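Local coordinates for microcin B17-processing protein McbB (Escherichia coli str. K-12 substr. MG1655, PDB 6GRH), which is required to process the inactive microcin B17 precursor, McbA, into the active peptide, at residues Phe18-Arg23 with Val46-Arg51; Gln170-Lys175 with Met227-Leu232; Asn211-Ala216 with Trp287-Cys292. One frame throughout, in Å; residues are numbered along the deposited sequence.

Interaction 1: Phe18-Arg23 with Val46-Arg51; sequences FEIISR and VLESLR
Leu47 and Phe18 meet where helix 41-52 lies against strand 13-23 of an antiparallel sheet, a helix-on-sheet packing consistent with the winged-helix-like peptide-recognition domains of ribosomal-peptide-modifying enzymes. The two segments run 131° apart. Leu47 CD1 touches Ile20 CD1 at 3.8 Å, the side chains crossing at about a right angle, while Leu47 O lies in the plane of the Phe18 ring, 3.5 Å from its CZ. The next residue, Glu48, lays CG 4.0 Å from Ile20 CG2, and its OE2 accepts from a water that also donates to Ile20 O and accepts from Ser22 OG. Leu50 sets CB beside Phe18 CZ at 4.1 Å and leans on Leu80 of helix 73-82. In Arg51 a bend at chi2 (54°) places CD over one face of the Phe18 ring, 4.1 Å from the centroid in a CH-pi contact. Its NE makes weak bonds to Phe18 O and Glu19 OE2. The guanidinium ends in a salt bridge: Arg51 NH2 meets Glu19 OE2 on the syn side at 2.8 Å, nearly straight at 171°, and the same oxygen accepts from Ala233 N of the second subunit.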
loop_
_atom_site.group_PDB
_atom_site.type_symbol
_atom_site.label_atom_id
_atom_site.label_comp_id
_atom_site.label_asym_id
_atom_site.label_seq_id
_atom_site.Cartn_x
_atom_site.Cartn_y
_atom_site.Cartn_z
ATOM N N PHE B 18 11.058 36.647 -10.895
ATOM C CA PHE B 18 10.294 37.588 -11.705
ATOM C C PHE B 18 11.096 38.050 -12.898
ATOM O O PHE B 18 12.312 37.849 -12.940
ATOM C CB PHE B 18 9.839 38.786 -10.866
ATOM C CG PHE B 18 10.944 39.739 -10.504
ATOM C CD1 PHE B 18 11.776 39.480 -9.435
ATOM C CD2 PHE B 18 11.154 40.897 -11.244
ATOM C CE1 PHE B 18 12.794 40.364 -9.088
ATOM C CE2 PHE B 18 12.156 41.783 -10.893
ATOM C CZ PHE B 18 12.983 41.513 -9.823
ATOM N N GLU B 19 10.420 38.648 -13.878
ATOM C CA GLU B 19 11.090 39.389 -14.937
ATOM C C GLU B 19 10.476 40.781 -15.031
ATOM O O GLU B 19 9.304 40.985 -14.694
ATOM C CB GLU B 19 11.013 38.681 -16.301
ATOM C CG GLU B 19 11.653 37.292 -16.398
ATOM C CD GLU B 19 13.178 37.273 -16.271
ATOM O OE1 GLU B 19 13.860 38.251 -16.654
ATOM O OE2 GLU B 19 13.715 36.269 -15.744
ATOM N N ILE B 20 11.305 41.736 -15.460
ATOM C CA ILE B 20 10.906 43.107 -15.683
ATOM C C ILE B 20 11.356 43.389 -17.111
ATOM O O ILE B 20 12.547 43.428 -17.366
ATOM C CB ILE B 20 11.516 44.087 -14.640
ATOM C CG1 ILE B 20 11.192 45.550 -14.979
ATOM C CG2 ILE B 20 13.035 43.955 -14.468
ATOM C CD1 ILE B 20 9.787 45.969 -14.640
ATOM N N ILE B 21 10.410 43.570 -18.029
ATOM C CA ILE B 21 10.730 43.714 -19.472
ATOM C C ILE B 21 10.248 45.048 -20.021
ATOM O O ILE B 21 9.281 45.609 -19.524
ATOM C CB ILE B 21 10.174 42.536 -20.310
ATOM C CG1 ILE B 21 8.645 42.454 -20.218
ATOM C CG2 ILE B 21 10.803 41.229 -19.831
ATOM C CD1 ILE B 21 8.012 41.321 -21.007
ATOM N N SER B 22 10.931 45.545 -21.052
ATOM C CA SER B 22 10.683 46.878 -21.591
ATOM C C SER B 22 10.795 46.912 -23.099
ATOM O O SER B 22 11.646 46.248 -23.673
ATOM C CB SER B 22 11.679 47.895 -21.021
ATOM O OG SER B 22 11.557 47.998 -19.619
ATOM N N ARG B 23 9.913 47.675 -23.724
ATOM C CA ARG B 23 9.989 47.955 -25.143
ATOM C C ARG B 23 9.210 49.239 -25.419
ATOM O O ARG B 23 8.069 49.389 -24.946
ATOM C CB ARG B 23 9.410 46.801 -25.942
ATOM C CG ARG B 23 9.674 46.891 -27.434
ATOM C CD ARG B 23 8.609 46.141 -28.213
ATOM N NE ARG B 23 8.701 46.360 -29.658
ATOM C CZ ARG B 23 9.491 45.689 -30.501
ATOM N NH1 ARG B 23 10.308 44.720 -30.075
ATOM N NH2 ARG B 23 9.458 45.994 -31.800
ATOM N N VAL B 46 14.126 50.279 -9.393
ATOM C CA VAL B 46 14.190 49.380 -8.238
ATOM C C VAL B 46 14.088 47.928 -8.681
ATOM O O VAL B 46 14.914 47.096 -8.312
ATOM C CB VAL B 46 13.093 49.744 -7.208
ATOM C CG1 VAL B 46 12.964 48.686 -6.120
ATOM C CG2 VAL B 46 13.382 51.102 -6.587
ATOM N N LEU B 47 13.072 47.627 -9.489
ATOM C CA LEU B 47 12.861 46.284 -9.970
ATOM C C LEU B 47 14.053 45.765 -10.786
ATOM O O LEU B 47 14.451 44.634 -10.610
ATOM C CB LEU B 47 11.554 46.187 -10.778
ATOM C CG LEU B 47 10.291 46.438 -9.985
ATOM C CD1 LEU B 47 9.112 46.683 -10.936
ATOM C CD2 LEU B 47 10.003 45.313 -8.999
ATOM N N GLU B 48 14.617 46.583 -11.659
ATOM C CA GLU B 48 15.832 46.203 -12.396
ATOM C C GLU B 48 17.023 45.851 -11.483
ATOM O O GLU B 48 17.728 44.859 -11.721
ATOM C CB GLU B 48 16.217 47.300 -13.385
ATOM C CG GLU B 48 15.244 47.324 -14.553
ATOM C CD GLU B 48 15.458 48.471 -15.514
ATOM O OE1 GLU B 48 15.951 49.552 -15.089
ATOM O OE2 GLU B 48 15.094 48.292 -16.702
ATOM N N SER B 49 17.250 46.650 -10.440
ATOM C CA SER B 49 18.327 46.361 -9.489
ATOM C C SER B 49 18.060 45.093 -8.699
ATOM O O SER B 49 18.967 44.282 -8.526
ATOM C CB SER B 49 18.556 47.490 -8.493
ATOM O OG SER B 49 19.227 46.939 -7.364
ATOM N N LEU B 50 16.822 44.915 -8.231
ATOM C CA LEU B 50 16.452 43.679 -7.565
ATOM C C LEU B 50 16.635 42.467 -8.472
ATOM O O LEU B 50 17.040 41.401 -7.989
ATOM C CB LEU B 50 15.004 43.709 -7.038
ATOM C CG LEU B 50 14.738 44.637 -5.847
ATOM C CD1 LEU B 50 13.271 44.627 -5.457
ATOM C CD2 LEU B 50 15.590 44.226 -4.656
ATOM N N ARG B 51 16.360 42.630 -9.768
ATOM C CA ARG B 51 16.489 41.500 -10.690
ATOM C C ARG B 51 17.946 41.046 -10.890
ATOM O O ARG B 51 18.201 39.854 -11.094
ATOM C CB ARG B 51 15.846 41.793 -12.046
ATOM C CG ARG B 51 15.821 40.599 -13.007
ATOM C CD ARG B 51 15.173 39.333 -12.426
ATOM N NE ARG B 51 15.237 38.244 -13.379
ATOM C CZ ARG B 51 16.321 37.511 -13.656
ATOM N NH1 ARG B 51 17.474 37.696 -13.027
ATOM N NH2 ARG B 51 16.248 36.566 -14.587
HETATM O O HOH W 1 13.252 46.517 -18.146
#

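Interaction 2: Gln170-Lys175 with Met227-Leu232; sequences QSYYLK and MTLPAL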
loop_
_atom_site.group_PDB
_atom_site.type_symbol
_atom_site.label_atom_id
_atom_site.label_comp_id
_atom_site.label_asym_id
_atom_site.label_seq_id
_atom_site.Cartn_x
_atom_site.Cartn_y
_atom_site.Cartn_z
ATOM N N GLN B 170 20.696 11.632 1.561
ATOM C CA GLN B 170 21.497 10.823 0.669
ATOM C C GLN B 170 20.795 10.708 -0.645
ATOM O O GLN B 170 19.578 10.458 -0.673
ATOM C CB GLN B 170 21.716 9.409 1.212
ATOM C CG GLN B 170 22.319 9.303 2.596
ATOM C CD GLN B 170 21.361 9.557 3.753
ATOM O OE1 GLN B 170 21.784 10.056 4.790
ATOM N NE2 GLN B 170 20.118 9.163 3.620
ATOM N N SER B 171 21.555 10.816 -1.727
ATOM C CA SER B 171 21.005 10.631 -3.065
ATOM C C SER B 171 21.906 9.739 -3.914
ATOM O O SER B 171 23.110 9.708 -3.755
ATOM C CB SER B 171 20.706 11.985 -3.733
ATOM O OG SER B 171 21.877 12.725 -3.974
ATOM N N TYR B 172 21.285 8.948 -4.773
ATOM C CA TYR B 172 21.946 7.826 -5.447
ATOM C C TYR B 172 20.957 7.275 -6.493
ATOM O O TYR B 172 19.790 7.693 -6.537
ATOM C CB TYR B 172 22.367 6.730 -4.418
ATOM C CG TYR B 172 21.232 6.267 -3.560
ATOM C CD1 TYR B 172 20.858 6.971 -2.428
ATOM C CD2 TYR B 172 20.463 5.170 -3.931
ATOM C CE1 TYR B 172 19.790 6.578 -1.655
ATOM C CE2 TYR B 172 19.385 4.771 -3.173
ATOM C CZ TYR B 172 19.051 5.468 -2.045
ATOM O OH TYR B 172 17.973 5.097 -1.315
ATOM N N TYR B 173 21.440 6.355 -7.317
ATOM C CA TYR B 173 20.691 5.814 -8.419
ATOM C C TYR B 173 20.443 4.338 -8.189
ATOM O O TYR B 173 21.290 3.633 -7.689
ATOM C CB TYR B 173 21.415 6.065 -9.733
ATOM C CG TYR B 173 21.620 7.541 -9.993
ATOM C CD1 TYR B 173 20.684 8.280 -10.714
ATOM C CD2 TYR B 173 22.741 8.213 -9.477
ATOM C CE1 TYR B 173 20.865 9.646 -10.944
ATOM C CE2 TYR B 173 22.935 9.575 -9.695
ATOM C CZ TYR B 173 21.983 10.295 -10.430
ATOM O OH TYR B 173 22.172 11.643 -10.629
ATOM N N LEU B 174 19.249 3.887 -8.540
ATOM C CA LEU B 174 18.881 2.493 -8.395
ATOM C C LEU B 174 18.025 2.158 -9.584
ATOM O O LEU B 174 16.979 2.788 -9.771
ATOM C CB LEU B 174 18.104 2.242 -7.102
ATOM C CG LEU B 174 17.500 0.838 -6.903
ATOM C CD1 LEU B 174 18.577 -0.216 -6.928
ATOM C CD2 LEU B 174 16.717 0.828 -5.600
ATOM N N LYS B 175 18.520 1.219 -10.387
ATOM C CA LYS B 175 17.891 0.771 -11.626
ATOM C C LYS B 175 17.652 1.954 -12.569
ATOM O O LYS B 175 18.621 2.560 -13.013
ATOM C CB LYS B 175 16.638 -0.054 -11.293
ATOM C CG LYS B 175 17.018 -1.338 -10.563
ATOM C CD LYS B 175 15.826 -2.276 -10.450
ATOM C CE LYS B 175 16.221 -3.623 -9.865
ATOM N NZ LYS B 175 15.313 -4.682 -10.388
ATOM N N MET B 227 27.090 -3.444 0.128
ATOM C CA MET B 227 26.561 -3.569 -1.217
ATOM C C MET B 227 26.797 -2.385 -2.130
ATOM O O MET B 227 27.027 -1.255 -1.692
ATOM C CB MET B 227 25.069 -3.797 -1.144
ATOM C CG MET B 227 24.392 -2.858 -0.174
ATOM S SD MET B 227 22.701 -2.793 -0.687
ATOM C CE MET B 227 22.068 -1.665 0.555
ATOM N N THR B 228 26.700 -2.704 -3.412
ATOM C CA THR B 228 26.621 -1.750 -4.490
ATOM C C THR B 228 25.212 -1.890 -5.068
ATOM O O THR B 228 24.460 -2.783 -4.655
ATOM C CB THR B 228 27.670 -2.085 -5.554
ATOM O OG1 THR B 228 27.432 -3.409 -6.027
ATOM C CG2 THR B 228 29.088 -2.006 -4.960
ATOM N N LEU B 229 24.858 -1.033 -6.019
ATOM C CA LEU B 229 23.501 -1.021 -6.575
ATOM C C LEU B 229 23.544 -0.966 -8.091
ATOM O O LEU B 229 24.237 -0.113 -8.634
ATOM C CB LEU B 229 22.735 0.202 -6.083
ATOM C CG LEU B 229 22.494 0.342 -4.588
ATOM C CD1 LEU B 229 21.886 1.705 -4.273
ATOM C CD2 LEU B 229 21.625 -0.792 -4.051
ATOM N N PRO B 230 22.794 -1.855 -8.777
ATOM C CA PRO B 230 22.694 -1.714 -10.219
ATOM C C PRO B 230 21.883 -0.440 -10.611
ATOM O O PRO B 230 20.950 -0.029 -9.894
ATOM C CB PRO B 230 21.994 -3.015 -10.657
ATOM C CG PRO B 230 21.164 -3.395 -9.492
ATOM C CD PRO B 230 21.891 -2.908 -8.259
ATOM N N ALA B 231 22.284 0.183 -11.712
ATOM C CA ALA B 231 21.625 1.387 -12.223
ATOM C C ALA B 231 21.977 1.626 -13.663
ATOM O O ALA B 231 22.988 1.132 -14.135
ATOM C CB ALA B 231 22.016 2.618 -11.417
ATOM N N LEU B 232 21.130 2.368 -14.375
ATOM C CA LEU B 232 21.402 2.693 -15.773
ATOM C C LEU B 232 22.520 3.723 -15.821
ATOM O O LEU B 232 22.687 4.515 -14.893
ATOM C CB LEU B 232 20.160 3.231 -16.491
ATOM C CG LEU B 232 19.106 2.238 -17.007
ATOM C CD1 LEU B 232 18.172 2.972 -17.955
ATOM C CD2 LEU B 232 19.703 1.028 -17.708
HETATM O O HOH W 2 23.773 2.859 -8.451
#
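Leu229 turns CG anti to its own carbonyl carbon (chi1 -62°), and Tyr172 sets CG between the backbone N and the carbonyl carbon; from these positions Leu229 CD1 comes to 3.8 Å from Tyr172 CD2, the side chains passing at a slant. Lys175 has a positive phi (56°), which turns the chain as strand 167-174 ends, just before strand 177-180 begins. Its N and O are both taken by the loop 227-232. Lys175 N donates to Pro230 O at 2.8 Å, almost straight at 172°, and Leu232 N returns a bond to Lys175 O at 2.9 Å. Together they make an isolated beta bridge between Lys175 and Ala231, accompanied by a CA-H...O contact of 3.3 Å from Ala231 CA to Lys175 O.

Apolar groups fill in around the bridge. Tyr173 CB meets Ala231 CB at 3.9 Å, and Leu174 CD1 packs on Leu229 CD2; the same CD1 also lies beside the carbonyl oxygen Pro230 O, at 3.8 Å. A water lies 2.7 Å from Tyr173 O and 3.0 Å from Leu229 O, spanning the two backbones where they diverge. The tyrosine hydroxyls are engaged elsewhere: Tyr172 OH with Asp181, Tyr173 OH with Ser242 of helix 236-254. The Tyr172 ring also packs edge-to-face with His193 of helix 193-204.

The contact thus fastens the loop between helices 215-220 and 236-254 to the end of a strand in the mixed sheet. Its direct polar bonds run from main chain to main chain, and Pro230, which has no N-H, takes part in them through its carbonyl, so the bridge relies on backbone shape, while the hydrophobic side chains of Leu229, Leu174 and Tyr172 supply the packing beside it.

Interaction 3: Asn211-Ala216 with Trp287-Cys292; sequences NEMSWA and WQACSC. With ZN (zinc ion), chain F; EDO (1,2-ethanediol), chain I.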
loop_
_atom_site.group_PDB
_atom_site.type_symbol
_atom_site.label_atom_id
_atom_site.label_comp_id
_atom_site.label_asym_id
_atom_site.label_seq_id
_atom_site.Cartn_x
_atom_site.Cartn_y
_atom_site.Cartn_z
ATOM N N ASN B 211 6.527 -8.045 3.073
ATOM C CA ASN B 211 7.557 -8.625 3.941
ATOM C C ASN B 211 8.785 -9.178 3.184
ATOM O O ASN B 211 8.664 -10.082 2.369
ATOM C CB ASN B 211 6.960 -9.743 4.804
ATOM C CG ASN B 211 8.010 -10.483 5.594
ATOM O OD1 ASN B 211 8.939 -9.878 6.144
ATOM N ND2 ASN B 211 7.884 -11.807 5.645
ATOM N N GLU B 212 9.956 -8.635 3.523
ATOM C CA GLU B 212 11.256 -8.999 2.926
ATOM C C GLU B 212 11.945 -10.244 3.562
ATOM O O GLU B 212 12.882 -10.795 2.970
ATOM C CB GLU B 212 12.210 -7.769 2.961
ATOM C CG GLU B 212 13.072 -7.510 4.217
ATOM C CD GLU B 212 12.329 -6.936 5.440
ATOM O OE1 GLU B 212 11.090 -6.736 5.385
ATOM O OE2 GLU B 212 12.984 -6.676 6.479
ATOM N N MET B 213 11.512 -10.673 4.751
ATOM C CA MET B 213 12.243 -11.709 5.503
ATOM C C MET B 213 11.852 -13.144 5.132
ATOM O O MET B 213 10.692 -13.482 5.019
ATOM C CB MET B 213 12.122 -11.482 7.017
ATOM C CG MET B 213 12.885 -10.257 7.516
ATOM S SD MET B 213 14.689 -10.429 7.427
ATOM C CE MET B 213 15.225 -8.757 7.784
ATOM N N SER B 214 12.875 -13.973 4.961
ATOM C CA SER B 214 12.781 -15.397 4.701
ATOM C C SER B 214 14.180 -15.958 5.034
ATOM O O SER B 214 15.125 -15.171 5.213
ATOM C CB SER B 214 12.531 -15.632 3.236
ATOM O OG SER B 214 13.659 -15.166 2.514
ATOM N N TRP B 215 14.325 -17.278 5.048
ATOM C CA TRP B 215 15.651 -17.852 5.324
ATOM C C TRP B 215 16.725 -17.416 4.316
ATOM O O TRP B 215 17.861 -17.225 4.705
ATOM C CB TRP B 215 15.619 -19.353 5.587
ATOM C CG TRP B 215 15.335 -19.552 7.047
ATOM C CD1 TRP B 215 14.135 -19.817 7.634
ATOM C CD2 TRP B 215 16.280 -19.382 8.109
ATOM N NE1 TRP B 215 14.284 -19.876 9.000
ATOM C CE2 TRP B 215 15.593 -19.599 9.317
ATOM C CE3 TRP B 215 17.647 -19.092 8.144
ATOM C CZ2 TRP B 215 16.226 -19.527 10.566
ATOM C CZ3 TRP B 215 18.289 -19.014 9.393
ATOM C CH2 TRP B 215 17.565 -19.226 10.588
ATOM N N ALA B 216 16.354 -17.214 3.055
ATOM C CA ALA B 216 17.334 -16.727 2.072
ATOM C C ALA B 216 17.887 -15.365 2.497
ATOM O O ALA B 216 19.086 -15.122 2.424
ATOM C CB ALA B 216 16.718 -16.661 0.687
ATOM N N TRP B 287 13.637 0.335 9.313
ATOM C CA TRP B 287 13.810 -1.059 8.966
ATOM C C TRP B 287 14.054 -1.839 10.265
ATOM O O TRP B 287 14.830 -1.411 11.134
ATOM C CB TRP B 287 14.952 -1.219 7.995
ATOM C CG TRP B 287 15.251 -2.610 7.612
ATOM C CD1 TRP B 287 14.368 -3.584 7.282
ATOM C CD2 TRP B 287 16.552 -3.165 7.441
ATOM N NE1 TRP B 287 15.036 -4.716 6.915
ATOM C CE2 TRP B 287 16.384 -4.480 6.998
ATOM C CE3 TRP B 287 17.849 -2.659 7.605
ATOM C CZ2 TRP B 287 17.467 -5.322 6.724
ATOM C CZ3 TRP B 287 18.933 -3.494 7.338
ATOM C CH2 TRP B 287 18.730 -4.812 6.897
ATOM N N GLN B 288 13.337 -2.942 10.418
ATOM C CA GLN B 288 13.423 -3.746 11.634
ATOM C C GLN B 288 14.847 -4.159 12.029
ATOM O O GLN B 288 15.126 -4.271 13.234
ATOM C CB GLN B 288 12.530 -4.998 11.534
ATOM C CG GLN B 288 12.870 -5.939 10.386
ATOM C CD GLN B 288 11.791 -6.969 10.165
ATOM O OE1 GLN B 288 11.077 -7.364 11.104
ATOM N NE2 GLN B 288 11.629 -7.391 8.917
ATOM N N ALA B 289 15.707 -4.435 11.033
ATOM C CA ALA B 289 17.076 -4.844 11.302
ATOM C C ALA B 289 18.093 -3.712 11.365
ATOM O O ALA B 289 19.279 -4.000 11.498
ATOM C CB ALA B 289 17.550 -5.874 10.302
ATOM N N CYS B 290 17.654 -2.463 11.277
ATOM C CA CYS B 290 18.563 -1.320 11.323
ATOM C C CYS B 290 18.810 -0.883 12.751
ATOM O O CYS B 290 17.906 -0.872 13.551
ATOM C CB CYS B 290 17.987 -0.138 10.559
ATOM S SG CYS B 290 19.221 1.142 10.243
ATOM N N SER B 291 20.015 -0.436 13.040
ATOM C CA SER B 291 20.351 0.061 14.381
ATOM C C SER B 291 20.360 1.599 14.512
ATOM O O SER B 291 20.768 2.103 15.565
ATOM C CB SER B 291 21.728 -0.473 14.728
ATOM O OG SER B 291 22.602 -0.043 13.687
ATOM N N CYS B 292 19.876 2.342 13.509
ATOM C CA CYS B 292 19.901 3.817 13.598
ATOM C C CYS B 292 19.155 4.370 14.822
ATOM O O CYS B 292 19.597 5.308 15.459
ATOM C CB CYS B 292 19.419 4.506 12.314
ATOM S SG CYS B 292 17.738 4.144 11.754
HETATM ZN ZN ZN F . 18.046 3.058 9.731
HETATM C C1 EDO I . 11.735 -2.335 5.620
HETATM O O1 EDO I . 10.731 -1.432 5.175
HETATM C C2 EDO I . 12.214 -3.208 4.464
HETATM O O2 EDO I . 11.230 -4.193 4.149
HETATM O O HOH W 3 9.707 -9.655 8.754
#
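The loop that supplies half of a four-cysteine zinc site is held here, just ahead of its metal ligands, by Glu212, which takes Trp287 and Gln288 together. Cys290 SG and Cys292 SG each bind the zinc ion at 2.3 Å, and Cys192 and Cys195 complete the site. A type I turn from Trp287 to Cys290 leads into it and lays Ala289 CB over one face of the Trp287 indole. The bend at chi2 (-75°) sets CD of Glu212 toward the loop, and its OE2 takes two donors: Trp287 NE1 at 2.9 Å, with OE2 in the plane of the indole, and Gln288 NE2 at 2.9 Å, with OE2 in the plane of the amide. The donors arrive from opposite faces of the carboxylate plane. Met213 meets Gln288 tip to tip, its CG 3.4 Å from Gln288 NE2, and crosses Trp287 at about a right angle, Met213 CE 4.2 Å from Trp287 CZ2. A water links Gln288 NE2 to Asn211 OD1, which also accepts from Met213 N in an Asx turn.

The other end of the amide faces a partner protein, Gln288 OE1 accepting from Ile2 N of the McbD chain, while Gln288 O accepts from Arg252 of the McbC chain. Two neutral N-H donors on one oxygen would be expected to stabilise Glu212 as a carboxylate, so one carboxylate oxygen joins two successive residues just before the zinc ligands.

How the interactions relate
From the N terminus, interaction 1 closes first, after a 22-residue connection through strands 26-31 and 34-38 and the start of helix 41-52, which returns to strand 13-23. It lies in series with the others and across the chain's centre from them, its centre about 43 Å from that of interaction 2. Interactions 2 and 3 cross: Asn211-Ala216 falls between the segments of interaction 2, and Met227-Leu232 between those of interaction 3. Their nearest atoms are about 8 Å apart. Interaction 2 ties the mixed sheet to the loop after helix 215-220, and interaction 3 ties the chain leading into that helix to the C-terminal zinc loop. In the assembly, Ala231 and Ala233 of a second subunit reach Glu19 and Arg51 of interaction 1.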